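Local coordinates for hypothetical protein SpyM3_0169 (Streptococcus pyogenes, PDB 1PG6), which is of unknown function but belongs to the AIM24 family of the cupin clan and binds calcium ions in the crystal, at residues 36-41 with 81-86; 192-197 with 210-215; 100-105 with 164-169. One frame throughout, in Å; residues are numbered along the deposited sequence.

Contact 1: residues 36-41 with 81-86; sequences VYLQQG and FITQAM. With CA (calcium ion), chain C.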
ATOM      1  N   VAL A  36       0.335  -6.340 -13.818  1.00 21.11           N
ATOM      2  CA  VAL A  36       0.324  -6.124 -12.385  1.00 19.93           C
ATOM      3  C   VAL A  36       0.582  -4.664 -12.066  1.00 17.00           C
ATOM      4  O   VAL A  36       1.404  -4.011 -12.713  1.00 17.91           O
ATOM      5  CB  VAL A  36       1.396  -6.989 -11.684  1.00 21.01           C
ATOM      6  CG1 VAL A  36       2.771  -6.694 -12.261  1.00 21.48           C
ATOM      7  CG2 VAL A  36       1.378  -6.733 -10.189  1.00 22.41           C
ATOM      8  N   TYR A  37      -0.145  -4.155 -11.078  1.00 17.12           N
ATOM      9  CA  TYR A  37       0.022  -2.781 -10.624  1.00 15.83           C
ATOM     10  C   TYR A  37       1.150  -2.838  -9.602  1.00 15.94           C
ATOM     11  O   TYR A  37       1.220  -3.780  -8.811  1.00 15.25           O
ATOM     12  CB  TYR A  37      -1.237  -2.266  -9.925  1.00 18.21           C
ATOM     13  CG  TYR A  37      -2.477  -2.191 -10.787  1.00 21.71           C
ATOM     14  CD1 TYR A  37      -3.345  -3.280 -10.897  1.00 24.08           C
ATOM     15  CD2 TYR A  37      -2.792  -1.023 -11.477  1.00 24.77           C
ATOM     16  CE1 TYR A  37      -4.503  -3.200 -11.673  1.00 25.86           C
ATOM     17  CE2 TYR A  37      -3.945  -0.935 -12.254  1.00 25.85           C
ATOM     18  CZ  TYR A  37      -4.794  -2.021 -12.348  1.00 27.50           C
ATOM     19  OH  TYR A  37      -5.940  -1.926 -13.110  1.00 30.17           O
ATOM     20  N   LEU A  38       2.022  -1.836  -9.602  1.00 14.53           N
ATOM     21  CA  LEU A  38       3.129  -1.828  -8.653  1.00 14.87           C
ATOM     22  C   LEU A  38       3.473  -0.457  -8.096  1.00 14.45           C
ATOM     23  O   LEU A  38       3.256   0.575  -8.737  1.00 13.75           O
ATOM     24  CB  LEU A  38       4.388  -2.427  -9.287  1.00 15.00           C
ATOM     25  CG  LEU A  38       4.860  -1.794 -10.595  1.00 16.40           C
ATOM     26  CD1 LEU A  38       6.340  -1.450 -10.529  1.00 17.42           C
ATOM     27  CD2 LEU A  38       4.584  -2.766 -11.731  1.00 16.54           C
ATOM     28  N   GLN A  39       4.004  -0.473  -6.881  1.00 14.02           N
ATOM     29  CA  GLN A  39       4.441   0.730  -6.188  1.00 14.53           C
ATOM     30  C   GLN A  39       5.459   1.424  -7.087  1.00 14.26           C
ATOM     31  O   GLN A  39       6.420   0.802  -7.536  1.00 13.27           O
ATOM     32  CB  GLN A  39       5.095   0.321  -4.867  1.00 15.00           C
ATOM     33  CG  GLN A  39       5.794   1.423  -4.102  1.00 18.55           C
ATOM     34  CD  GLN A  39       6.543   0.877  -2.898  1.00 21.89           C
ATOM     35  OE1 GLN A  39       5.946   0.594  -1.855  1.00 25.11           O
ATOM     36  NE2 GLN A  39       7.854   0.699  -3.045  1.00 18.05           N
ATOM     37  N   GLN A  40       5.246   2.707  -7.358  1.00 16.06           N
ATOM     38  CA  GLN A  40       6.164   3.432  -8.222  1.00 16.81           C
ATOM     39  C   GLN A  40       7.597   3.259  -7.737  1.00 15.10           C
ATOM     40  O   GLN A  40       7.880   3.418  -6.552  1.00 14.24           O
ATOM     41  CB  GLN A  40       5.826   4.923  -8.251  1.00 19.16           C
ATOM     42  CG  GLN A  40       6.641   5.685  -9.280  1.00 23.49           C
ATOM     43  CD  GLN A  40       6.600   7.186  -9.080  1.00 25.61           C
ATOM     44  OE1 GLN A  40       6.970   7.948  -9.972  1.00 28.99           O
ATOM     45  NE2 GLN A  40       6.165   7.620  -7.901  1.00 27.18           N
ATOM     46  N   GLY A  41       8.486   2.915  -8.663  1.00 15.49           N
ATOM     47  CA  GLY A  41       9.885   2.735  -8.330  1.00 13.91           C
ATOM     48  C   GLY A  41      10.272   1.409  -7.697  1.00 13.32           C
ATOM     49  O   GLY A  41      11.445   1.200  -7.418  1.00 13.22           O
ATOM     50  N   PHE A  81       1.269   7.341  -8.152  1.00 23.81           N
ATOM     51  CA  PHE A  81       2.419   6.619  -7.621  1.00 23.57           C
ATOM     52  C   PHE A  81       2.305   5.110  -7.795  1.00 22.23           C
ATOM     53  O   PHE A  81       2.961   4.335  -7.098  1.00 19.64           O
ATOM     54  CB  PHE A  81       2.618   6.977  -6.151  1.00 25.71           C
ATOM     55  CG  PHE A  81       2.650   8.456  -5.903  1.00 29.17           C
ATOM     56  CD1 PHE A  81       1.484   9.147  -5.595  1.00 30.74           C
ATOM     57  CD2 PHE A  81       3.835   9.169  -6.039  1.00 31.24           C
ATOM     58  CE1 PHE A  81       1.496  10.530  -5.424  1.00 32.78           C
ATOM     59  CE2 PHE A  81       3.860  10.553  -5.872  1.00 32.45           C
ATOM     60  CZ  PHE A  81       2.686  11.235  -5.565  1.00 33.06           C
ATOM     61  N   ILE A  82       1.458   4.707  -8.735  1.00 20.68           N
ATOM     62  CA  ILE A  82       1.263   3.302  -9.045  1.00 19.98           C
ATOM     63  C   ILE A  82       1.444   3.124 -10.548  1.00 21.40           C
ATOM     64  O   ILE A  82       0.810   3.817 -11.346  1.00 20.51           O
ATOM     65  CB  ILE A  82      -0.143   2.812  -8.644  1.00 18.92           C
ATOM     66  CG1 ILE A  82      -0.306   2.895  -7.123  1.00 19.01           C
ATOM     67  CG2 ILE A  82      -0.349   1.379  -9.123  1.00 18.04           C
ATOM     68  CD1 ILE A  82      -1.664   2.430  -6.618  1.00 17.81           C
ATOM     69  N   THR A  83       2.331   2.212 -10.927  1.00 20.86           N
ATOM     70  CA  THR A  83       2.588   1.941 -12.333  1.00 21.49           C
ATOM     71  C   THR A  83       2.107   0.538 -12.662  1.00 21.95           C
ATOM     72  O   THR A  83       1.717  -0.220 -11.772  1.00 19.82           O
ATOM     73  CB  THR A  83       4.092   2.067 -12.662  1.00 22.16           C
ATOM     74  OG1 THR A  83       4.843   1.172 -11.836  1.00 22.80           O
ATOM     75  CG2 THR A  83       4.566   3.487 -12.412  1.00 21.54           C
ATOM     76  N   GLN A  84       2.117   0.187 -13.941  1.00 24.55           N
ATOM     77  CA  GLN A  84       1.662  -1.139 -14.327  1.00 27.21           C
ATOM     78  C   GLN A  84       2.626  -1.799 -15.294  1.00 27.66           C
ATOM     79  O   GLN A  84       3.093  -1.177 -16.247  1.00 28.03           O
ATOM     80  CB  GLN A  84       0.260  -1.054 -14.937  1.00 30.63           C
ATOM     81  CG  GLN A  84      -0.408  -2.407 -15.146  1.00 35.52           C
ATOM     82  CD  GLN A  84      -1.922  -2.302 -15.248  1.00 38.17           C
ATOM     83  OE1 GLN A  84      -2.452  -1.595 -16.105  1.00 39.14           O
ATOM     84  NE2 GLN A  84      -2.623  -3.012 -14.371  1.00 39.06           N
ATOM     85  N   ALA A  85       2.927  -3.065 -15.030  1.00 26.75           N
ATOM     86  CA  ALA A  85       3.831  -3.833 -15.868  1.00 28.11           C
ATOM     87  C   ALA A  85       3.019  -4.815 -16.701  1.00 29.18           C
ATOM     88  O   ALA A  85       2.150  -5.509 -16.176  1.00 28.59           O
ATOM     89  CB  ALA A  85       4.831  -4.583 -15.001  1.00 26.92           C
HETATM   90  N   MSE A  86       3.287  -4.847 -18.004  1.00 30.55           N
HETATM   91  CA  MSE A  86       2.590  -5.752 -18.917  1.00 33.78           C
HETATM   92  C   MSE A  86       3.571  -6.739 -19.531  1.00 31.50           C
HETATM   93  O   MSE A  86       4.715  -6.391 -19.820  1.00 31.10           O
HETATM   94  CB  MSE A  86       1.890  -4.971 -20.034  1.00 38.33           C
HETATM   95  CG  MSE A  86       0.559  -4.357 -19.636  1.00 46.12           C
HETATM   96 SE   MSE A  86       0.716  -2.828 -18.479  1.00 56.48          SE
HETATM   97  CE  MSE A  86       0.277  -1.448 -19.763  1.00 54.23           C
TER
HETATM   98 CA    CA C 238      13.465   0.638  -8.755  1.00 10.90          CA
HETATM   99  O   HOH W   1      13.914   3.122  -8.558  1.00 12.60           O
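Val36-Gln39 and Ile82-Ala85 run as adjacent strands; their segment axes come within 4.5 Å and their directions differ by 139°, a strongly twisted antiparallel pair. They are an inner pair of a six-stranded antiparallel sheet, in keeping with the cupin clan. Strand 120-124 flanks the pair beyond Tyr37 and Gln39, and strand 50-53 flanks it beyond Gln84. Val36 with Ala85 and Leu38 with Thr83 are hydrogen-bonded pairs, each closed by two backbone bonds. Tyr37 with Gln84 and Gln39 with Ile82 are non-hydrogen-bonded pairs. Past the ladder, Gln40 N donates to Phe81 O at 2.8 Å.

Val36, Leu38, Thr83 and Ala85 share one face. Leu38 CG sits between its backbone N and carbonyl carbon (chi1 55°). There it packs tightly on Thr83 OG1, at 3.2 Å. Leu38 CD2 reaches Ala85 CB at 3.7 Å, and Val36 CG1 touches the same methyl.

At the strand end, Gln40 NE2 meets the edge of the Phe81 ring at CD2, 3.4 Å away. Beyond the strand, Gly41 O binds a calcium ion at 2.5 Å; a water and Met43 O are also ligands.

On the other face, Tyr37 CB touches Ile82 CG2. The Tyr37 and Gln84 side chains lie side by side and point the same way. The Gln84 amide is turned 41° from the ring plane, and its NE2 stands 3.0 Å above the centre of the Tyr37 ring.

Contact 2: residues 192-197 with 210-215; sequences YDIHLE and VVNTFR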
ATOM      1  N   TYR A 192     -14.017   1.687  10.138  1.00 19.97           N
ATOM      2  CA  TYR A 192     -12.816   2.394  10.552  1.00 21.00           C
ATOM      3  C   TYR A 192     -13.000   3.900  10.509  1.00 22.49           C
ATOM      4  O   TYR A 192     -13.860   4.417   9.794  1.00 23.04           O
ATOM      5  CB  TYR A 192     -11.640   1.998   9.659  1.00 20.23           C
ATOM      6  CG  TYR A 192     -11.530   2.818   8.395  1.00 20.26           C
ATOM      7  CD1 TYR A 192     -10.713   3.945   8.347  1.00 19.60           C
ATOM      8  CD2 TYR A 192     -12.243   2.469   7.251  1.00 19.19           C
ATOM      9  CE1 TYR A 192     -10.603   4.703   7.190  1.00 20.64           C
ATOM     10  CE2 TYR A 192     -12.144   3.222   6.086  1.00 19.84           C
ATOM     11  CZ  TYR A 192     -11.319   4.336   6.061  1.00 20.88           C
ATOM     12  OH  TYR A 192     -11.190   5.070   4.909  1.00 22.44           O
ATOM     13  N   ASP A 193     -12.174   4.597  11.278  1.00 21.83           N
ATOM     14  CA  ASP A 193     -12.220   6.047  11.340  1.00 23.34           C
ATOM     15  C   ASP A 193     -10.867   6.601  11.762  1.00 23.01           C
ATOM     16  O   ASP A 193     -10.425   6.385  12.889  1.00 22.21           O
ATOM     17  CB  ASP A 193     -13.288   6.502  12.338  1.00 26.35           C
ATOM     18  CG  ASP A 193     -13.333   8.013  12.496  1.00 30.77           C
ATOM     19  OD1 ASP A 193     -14.007   8.495  13.430  1.00 35.53           O
ATOM     20  OD2 ASP A 193     -12.699   8.717  11.686  1.00 32.95           O
ATOM     21  N   ILE A 194     -10.210   7.307  10.848  1.00 24.41           N
ATOM     22  CA  ILE A 194      -8.918   7.921  11.134  1.00 23.99           C
ATOM     23  C   ILE A 194      -9.216   9.330  11.637  1.00 26.44           C
ATOM     24  O   ILE A 194      -9.882  10.109  10.957  1.00 26.30           O
ATOM     25  CB  ILE A 194      -8.042   7.989   9.864  1.00 23.14           C
ATOM     26  CG1 ILE A 194      -7.743   6.569   9.375  1.00 21.88           C
ATOM     27  CG2 ILE A 194      -6.744   8.737  10.159  1.00 21.13           C
ATOM     28  CD1 ILE A 194      -7.002   6.497   8.051  1.00 20.44           C
ATOM     29  N   HIS A 195      -8.721   9.653  12.826  1.00 26.49           N
ATOM     30  CA  HIS A 195      -8.981  10.960  13.419  1.00 29.09           C
ATOM     31  C   HIS A 195      -7.917  11.336  14.438  1.00 31.36           C
ATOM     32  O   HIS A 195      -7.106  10.502  14.838  1.00 30.11           O
ATOM     33  CB  HIS A 195     -10.344  10.923  14.107  1.00 28.16           C
ATOM     34  CG  HIS A 195     -10.433   9.896  15.193  1.00 27.85           C
ATOM     35  ND1 HIS A 195     -10.051  10.153  16.492  1.00 26.94           N
ATOM     36  CD2 HIS A 195     -10.796   8.591  15.159  1.00 27.30           C
ATOM     37  CE1 HIS A 195     -10.176   9.051  17.211  1.00 25.72           C
ATOM     38  NE2 HIS A 195     -10.625   8.090  16.426  1.00 26.88           N
ATOM     39  N   LEU A 196      -7.930  12.595  14.861  1.00 34.87           N
ATOM     40  CA  LEU A 196      -6.975  13.076  15.851  1.00 39.48           C
ATOM     41  C   LEU A 196      -7.648  12.960  17.218  1.00 42.08           C
ATOM     42  O   LEU A 196      -8.844  13.222  17.345  1.00 42.37           O
ATOM     43  CB  LEU A 196      -6.604  14.534  15.556  1.00 41.01           C
ATOM     44  CG  LEU A 196      -5.345  15.084  16.234  1.00 42.89           C
ATOM     45  CD1 LEU A 196      -4.130  14.276  15.799  1.00 43.79           C
ATOM     46  CD2 LEU A 196      -5.161  16.550  15.866  1.00 44.20           C
ATOM     47  N   GLU A 197      -6.887  12.565  18.235  1.00 45.26           N
ATOM     48  CA  GLU A 197      -7.440  12.404  19.577  1.00 48.81           C
ATOM     49  C   GLU A 197      -7.512  13.681  20.407  1.00 50.55           C
ATOM     50  O   GLU A 197      -8.231  13.731  21.404  1.00 50.39           O
ATOM     51  CB  GLU A 197      -6.648  11.355  20.362  1.00 49.53           C
ATOM     52  CG  GLU A 197      -6.840   9.926  19.887  1.00 51.79           C
ATOM     53  CD  GLU A 197      -6.297   8.913  20.878  1.00 53.18           C
ATOM     54  OE1 GLU A 197      -6.356   7.700  20.588  1.00 54.53           O
ATOM     55  OE2 GLU A 197      -5.814   9.329  21.952  1.00 54.40           O
ATOM     56  N   VAL A 210      -2.568  11.119  14.044  1.00 16.67           N
ATOM     57  CA  VAL A 210      -3.911  10.566  13.947  1.00 17.82           C
ATOM     58  C   VAL A 210      -3.944   9.077  14.258  1.00 18.43           C
ATOM     59  O   VAL A 210      -2.993   8.345  13.973  1.00 16.63           O
ATOM     60  CB  VAL A 210      -4.521  10.768  12.537  1.00 18.55           C
ATOM     61  CG1 VAL A 210      -4.728  12.250  12.261  1.00 20.06           C
ATOM     62  CG2 VAL A 210      -3.615  10.147  11.483  1.00 18.87           C
ATOM     63  N   VAL A 211      -5.046   8.638  14.851  1.00 18.39           N
ATOM     64  CA  VAL A 211      -5.221   7.234  15.182  1.00 17.92           C
ATOM     65  C   VAL A 211      -6.322   6.673  14.295  1.00 18.34           C
ATOM     66  O   VAL A 211      -7.089   7.424  13.688  1.00 19.59           O
ATOM     67  CB  VAL A 211      -5.625   7.041  16.659  1.00 17.92           C
ATOM     68  CG1 VAL A 211      -4.553   7.611  17.570  1.00 20.74           C
ATOM     69  CG2 VAL A 211      -6.965   7.707  16.929  1.00 20.87           C
ATOM     70  N   ASN A 212      -6.386   5.351  14.211  1.00 16.98           N
ATOM     71  CA  ASN A 212      -7.400   4.681  13.414  1.00 17.05           C
ATOM     72  C   ASN A 212      -8.214   3.831  14.384  1.00 16.63           C
ATOM     73  O   ASN A 212      -7.666   2.965  15.068  1.00 14.20           O
ATOM     74  CB  ASN A 212      -6.739   3.783  12.358  1.00 15.44           C
ATOM     75  CG  ASN A 212      -7.681   3.418  11.223  1.00 15.92           C
ATOM     76  OD1 ASN A 212      -8.890   3.283  11.421  1.00 16.62           O
ATOM     77  ND2 ASN A 212      -7.128   3.240  10.028  1.00 15.30           N
ATOM     78  N   THR A 213      -9.513   4.100  14.473  1.00 16.20           N
ATOM     79  CA  THR A 213     -10.379   3.326  15.355  1.00 16.88           C
ATOM     80  C   THR A 213     -11.165   2.327  14.511  1.00 16.65           C
ATOM     81  O   THR A 213     -11.906   2.710  13.602  1.00 16.97           O
ATOM     82  CB  THR A 213     -11.365   4.229  16.129  1.00 18.19           C
ATOM     83  OG1 THR A 213     -10.634   5.064  17.036  1.00 19.52           O
ATOM     84  CG2 THR A 213     -12.356   3.380  16.918  1.00 18.72           C
ATOM     85  N   PHE A 214     -10.983   1.043  14.813  1.00 16.07           N
ATOM     86  CA  PHE A 214     -11.641  -0.049  14.101  1.00 16.05           C
ATOM     87  C   PHE A 214     -12.770  -0.654  14.923  1.00 17.09           C
ATOM     88  O   PHE A 214     -12.670  -0.765  16.143  1.00 17.05           O
ATOM     89  CB  PHE A 214     -10.631  -1.158  13.795  1.00 14.96           C
ATOM     90  CG  PHE A 214      -9.440  -0.694  13.016  1.00 15.40           C
ATOM     91  CD1 PHE A 214      -9.519  -0.519  11.640  1.00 15.18           C
ATOM     92  CD2 PHE A 214      -8.240  -0.423  13.660  1.00 16.43           C
ATOM     93  CE1 PHE A 214      -8.416  -0.077  10.911  1.00 15.34           C
ATOM     94  CE2 PHE A 214      -7.132   0.019  12.943  1.00 13.40           C
ATOM     95  CZ  PHE A 214      -7.220   0.192  11.565  1.00 15.33           C
ATOM     96  N   ARG A 215     -13.840  -1.052  14.242  1.00 19.45           N
ATOM     97  CA  ARG A 215     -14.986  -1.673  14.904  1.00 21.94           C
ATOM     98  C   ARG A 215     -15.572  -2.755  14.001  1.00 19.90           C
ATOM     99  O   ARG A 215     -15.752  -2.535  12.805  1.00 20.12           O
ATOM    100  CB  ARG A 215     -16.063  -0.621  15.197  1.00 24.34           C
ATOM    101  CG  ARG A 215     -15.564   0.591  15.960  1.00 30.06           C
ATOM    102  CD  ARG A 215     -16.681   1.592  16.217  1.00 34.77           C
ATOM    103  NE  ARG A 215     -16.210   2.728  17.004  1.00 38.79           N
ATOM    104  CZ  ARG A 215     -17.005   3.639  17.554  1.00 41.03           C
ATOM    105  NH1 ARG A 215     -18.324   3.554  17.409  1.00 42.27           N
ATOM    106  NH2 ARG A 215     -16.480   4.636  18.254  1.00 42.12           N
TER
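His195 and Val211 form a hydrogen-bonded pair of an antiparallel beta ladder, and Asp193 with Thr213 form the next. The amides of His195 and Val211 are each satisfied by the other's carbonyl. Val211 N lies 2.8 Å from His195 O. Thr213 N gives an almost straight bond to Asp193 O (172°). The return bond, Asp193 N to Thr213 O, is bent and weak. On the other edge of strand 211-215, the backbones of Asn212 and Phe214 are hydrogen-bonded to Ile178 and Met176 of strand 174-179.

The imidazole of His195 has partners at both nitrogens. NE2 meets Thr213 OG1 at 3.1 Å, and either atom could be the donor. ND1 makes a long, weak bond to Leu196 O at 3.4 Å. The NE2 bond, helped by the weak one at ND1, probably limits rotation of the ring. Thr213 OG1 has a second partner in Thr177 OG1. Val211 CG2 lies over one ring face in a CH-pi contact, 3.8 Å from the centroid. Glu197 crosses Val211 at about a right angle, and Glu197 OE1 lies 3.5 Å from Val211 CG1.

The other face carries Tyr192, Ile194, Asn212 and Phe214. Ile194 CG1 packs on Asn212 ND2 at 3.4 Å, and Ile194 CG2 on Val210 CG2. Asn212 OD1 lies 3.5 Å from Tyr192 CB. The Tyr192 hydroxyl is hydrogen-bonded to Gln134 OE1.

Tyr192 and Phe214 both meet Trp186 of strand 183-187 edge-to-face. Helix 200-206 connects the two segments. Strand 211-215 is the middle of a three-stranded antiparallel sheet, between 191-195 and 174-179.

Contact 3: residues 100-105 with 164-169; sequences PGQIVA and GSIKKI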
ATOM      1  N   PRO A 100      12.370  -0.695   4.762  1.00 11.05           N
ATOM      2  CA  PRO A 100      12.862  -1.934   5.377  1.00 12.05           C
ATOM      3  C   PRO A 100      11.738  -2.618   6.140  1.00 10.23           C
ATOM      4  O   PRO A 100      11.162  -2.031   7.053  1.00 10.31           O
ATOM      5  CB  PRO A 100      13.951  -1.447   6.329  1.00 11.76           C
ATOM      6  CG  PRO A 100      14.382  -0.127   5.737  1.00 14.44           C
ATOM      7  CD  PRO A 100      13.101   0.477   5.272  1.00 13.08           C
ATOM      8  N   GLY A 101      11.415  -3.856   5.779  1.00  9.54           N
ATOM      9  CA  GLY A 101      10.349  -4.537   6.488  1.00  9.95           C
ATOM     10  C   GLY A 101       9.989  -5.882   5.901  1.00 10.20           C
ATOM     11  O   GLY A 101      10.859  -6.624   5.459  1.00 10.21           O
ATOM     12  N   GLN A 102       8.695  -6.180   5.888  1.00  7.66           N
ATOM     13  CA  GLN A 102       8.197  -7.448   5.381  1.00  9.04           C
ATOM     14  C   GLN A 102       7.141  -7.233   4.304  1.00  8.77           C
ATOM     15  O   GLN A 102       6.708  -6.108   4.053  1.00  9.06           O
ATOM     16  CB  GLN A 102       7.588  -8.276   6.524  1.00 11.97           C
ATOM     17  CG  GLN A 102       8.607  -8.747   7.582  1.00 14.17           C
ATOM     18  CD  GLN A 102       7.971  -9.552   8.716  1.00 16.33           C
ATOM     19  OE1 GLN A 102       8.555 -10.517   9.221  1.00 20.61           O
ATOM     20  NE2 GLN A 102       6.781  -9.149   9.127  1.00 16.95           N
ATOM     21  N   ILE A 103       6.753  -8.326   3.663  1.00  9.56           N
ATOM     22  CA  ILE A 103       5.733  -8.302   2.625  1.00  9.41           C
ATOM     23  C   ILE A 103       4.697  -9.348   3.005  1.00 11.45           C
ATOM     24  O   ILE A 103       5.043 -10.420   3.498  1.00 12.52           O
ATOM     25  CB  ILE A 103       6.320  -8.666   1.236  1.00 10.60           C
ATOM     26  CG1 ILE A 103       7.342  -7.608   0.813  1.00 11.92           C
ATOM     27  CG2 ILE A 103       5.200  -8.764   0.197  1.00 10.53           C
ATOM     28  CD1 ILE A 103       8.119  -7.973  -0.447  1.00 12.60           C
ATOM     29  N   VAL A 104       3.427  -9.028   2.797  1.00 11.68           N
ATOM     30  CA  VAL A 104       2.361  -9.969   3.095  1.00 12.55           C
ATOM     31  C   VAL A 104       1.466 -10.042   1.866  1.00 13.25           C
ATOM     32  O   VAL A 104       1.137  -9.018   1.266  1.00 13.80           O
ATOM     33  CB  VAL A 104       1.535  -9.526   4.341  1.00 14.38           C
ATOM     34  CG1 VAL A 104       0.964  -8.131   4.137  1.00 16.65           C
ATOM     35  CG2 VAL A 104       0.431 -10.528   4.624  1.00 18.63           C
ATOM     36  N   ALA A 105       1.108 -11.260   1.477  1.00 11.74           N
ATOM     37  CA  ALA A 105       0.246 -11.469   0.317  1.00 11.24           C
ATOM     38  C   ALA A 105      -1.158 -11.773   0.820  1.00 12.00           C
ATOM     39  O   ALA A 105      -1.341 -12.614   1.695  1.00 13.89           O
ATOM     40  CB  ALA A 105       0.768 -12.629  -0.520  1.00 11.90           C
ATOM     41  N   GLY A 164       9.212  -2.156   9.244  1.00  7.36           N
ATOM     42  CA  GLY A 164       9.314  -2.881  10.493  1.00  6.95           C
ATOM     43  C   GLY A 164       8.665  -4.244  10.296  1.00  7.97           C
ATOM     44  O   GLY A 164       8.427  -4.663   9.160  1.00  9.20           O
ATOM     45  N   SER A 165       8.387  -4.937  11.397  1.00  8.56           N
ATOM     46  CA  SER A 165       7.780  -6.267  11.350  1.00  8.26           C
ATOM     47  C   SER A 165       6.257  -6.200  11.415  1.00  9.97           C
ATOM     48  O   SER A 165       5.702  -5.269  11.994  1.00  9.94           O
ATOM     49  CB  SER A 165       8.308  -7.129  12.499  1.00  9.89           C
ATOM     50  OG  SER A 165       9.729  -7.274  12.423  1.00  8.85           O
ATOM     51  N   ILE A 166       5.600  -7.200  10.828  1.00  9.65           N
ATOM     52  CA  ILE A 166       4.137  -7.268  10.778  1.00 11.97           C
ATOM     53  C   ILE A 166       3.490  -8.173  11.811  1.00 13.17           C
ATOM     54  O   ILE A 166       3.960  -9.283  12.068  1.00 13.48           O
ATOM     55  CB  ILE A 166       3.651  -7.753   9.385  1.00 12.36           C
ATOM     56  CG1 ILE A 166       4.049  -6.739   8.318  1.00 11.94           C
ATOM     57  CG2 ILE A 166       2.123  -7.962   9.390  1.00 15.20           C
ATOM     58  CD1 ILE A 166       3.785  -7.226   6.887  1.00 14.28           C
ATOM     59  N   LYS A 167       2.396  -7.688  12.394  1.00 14.55           N
ATOM     60  CA  LYS A 167       1.632  -8.450  13.371  1.00 15.11           C
ATOM     61  C   LYS A 167       0.191  -8.462  12.880  1.00 14.78           C
ATOM     62  O   LYS A 167      -0.343  -7.432  12.475  1.00 12.91           O
ATOM     63  CB  LYS A 167       1.701  -7.798  14.754  1.00 17.78           C
ATOM     64  CG  LYS A 167       0.903  -8.537  15.818  1.00 23.44           C
ATOM     65  CD  LYS A 167       1.057  -7.885  17.178  1.00 27.64           C
ATOM     66  CE  LYS A 167       0.276  -8.639  18.241  1.00 30.93           C
ATOM     67  NZ  LYS A 167      -1.187  -8.633  17.957  1.00 34.69           N
ATOM     68  N   LYS A 168      -0.429  -9.635  12.901  1.00 14.95           N
ATOM     69  CA  LYS A 168      -1.811  -9.775  12.464  1.00 16.62           C
ATOM     70  C   LYS A 168      -2.723  -9.804  13.682  1.00 17.50           C
ATOM     71  O   LYS A 168      -2.528 -10.606  14.597  1.00 18.97           O
ATOM     72  CB  LYS A 168      -1.975 -11.067  11.659  1.00 17.16           C
ATOM     73  CG  LYS A 168      -3.393 -11.352  11.194  1.00 20.06           C
ATOM     74  CD  LYS A 168      -3.472 -12.723  10.535  1.00 22.35           C
ATOM     75  CE  LYS A 168      -4.886 -13.053  10.088  1.00 26.89           C
ATOM     76  NZ  LYS A 168      -4.971 -14.416   9.490  1.00 29.44           N
ATOM     77  N   ILE A 169      -3.715  -8.922  13.690  1.00 17.60           N
ATOM     78  CA  ILE A 169      -4.667  -8.835  14.792  1.00 19.26           C
ATOM     79  C   ILE A 169      -6.058  -9.133  14.253  1.00 19.51           C
ATOM     80  O   ILE A 169      -6.438  -8.643  13.193  1.00 17.02           O
ATOM     81  CB  ILE A 169      -4.670  -7.420  15.423  1.00 20.19           C
ATOM     82  CG1 ILE A 169      -3.270  -7.082  15.942  1.00 22.25           C
ATOM     83  CG2 ILE A 169      -5.687  -7.352  16.559  1.00 21.89           C
ATOM     84  CD1 ILE A 169      -3.155  -5.696  16.536  1.00 25.41           C
TER
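Pro100 and Gly164 are joined by a backbone hydrogen bond. Gly164 N donates to Pro100 O at 2.9 Å, with an angle of 162° at the hydrogen. Ser162 OG is hydrogen-bonded to both Gln102 N and Gly164 O, and so ties the two segments together from outside. Ser162 is also a calcium ligand, with Thr99 and Asn161, so the contact lies beside a metal site. Ser165 N is taken up by Ser224 OG. The extended Gln102 chain brings its amide beside Ile166 N.

Close backbone packing comes next. Gly101 and Gly164 have CA atoms 4.5 Å apart, and Gly101 CA lies 3.3 Å from Gly164 O. A CB on Gly101 would clash with that oxygen. At the backbone angles of Gly164, phi 97° and psi -165°, a CB would be jammed against the carbonyl O of the preceding residue, which calls for glycine.

The chains then part. Gln102 CA is 6.8 Å from Ile166 CA, and Val104 CA is 8.3 Å from it. Strands 103-108 and 166-171 therefore do not pair. Each is an edge strand of a different six-stranded antiparallel sheet, and the contact joins the two six-stranded sheets of this fold, from the cupin clan, at their borders.

Apolar contact across the diverging chains is slight and rests on Ile166. The CB of Ile166 faces segment 100-105, and its CD1 methyl touches Val104 CG1 at 4.0 Å, the two side chains crossing at about a right angle. The same methyl meets Gln102 CB, also at 4.0 Å.

Overall arrangement
The contacts come along the chain in series, but not in their numbered order: contact 1 closes first, then contact 3, then contact 2. Contacts 1 and 3 reach the same six-stranded sheet, their centres about 20 Å apart. Contact 3 links its edge strand 103-108 to a second six-stranded sheet through edge strand 166-171. Contact 2 belongs to a separate three-stranded sheet, its centre about 20 Å from contact 3 and 29 Å from contact 1, across the chain's centre. Contacts 1 and 2 thus build single sheets, while contact 3 bridges two. Calcium, bound by Gly41 and Met43, marks contact 1; another, bound by Thr99, Asn161 and Ser162, lies beside contact 3.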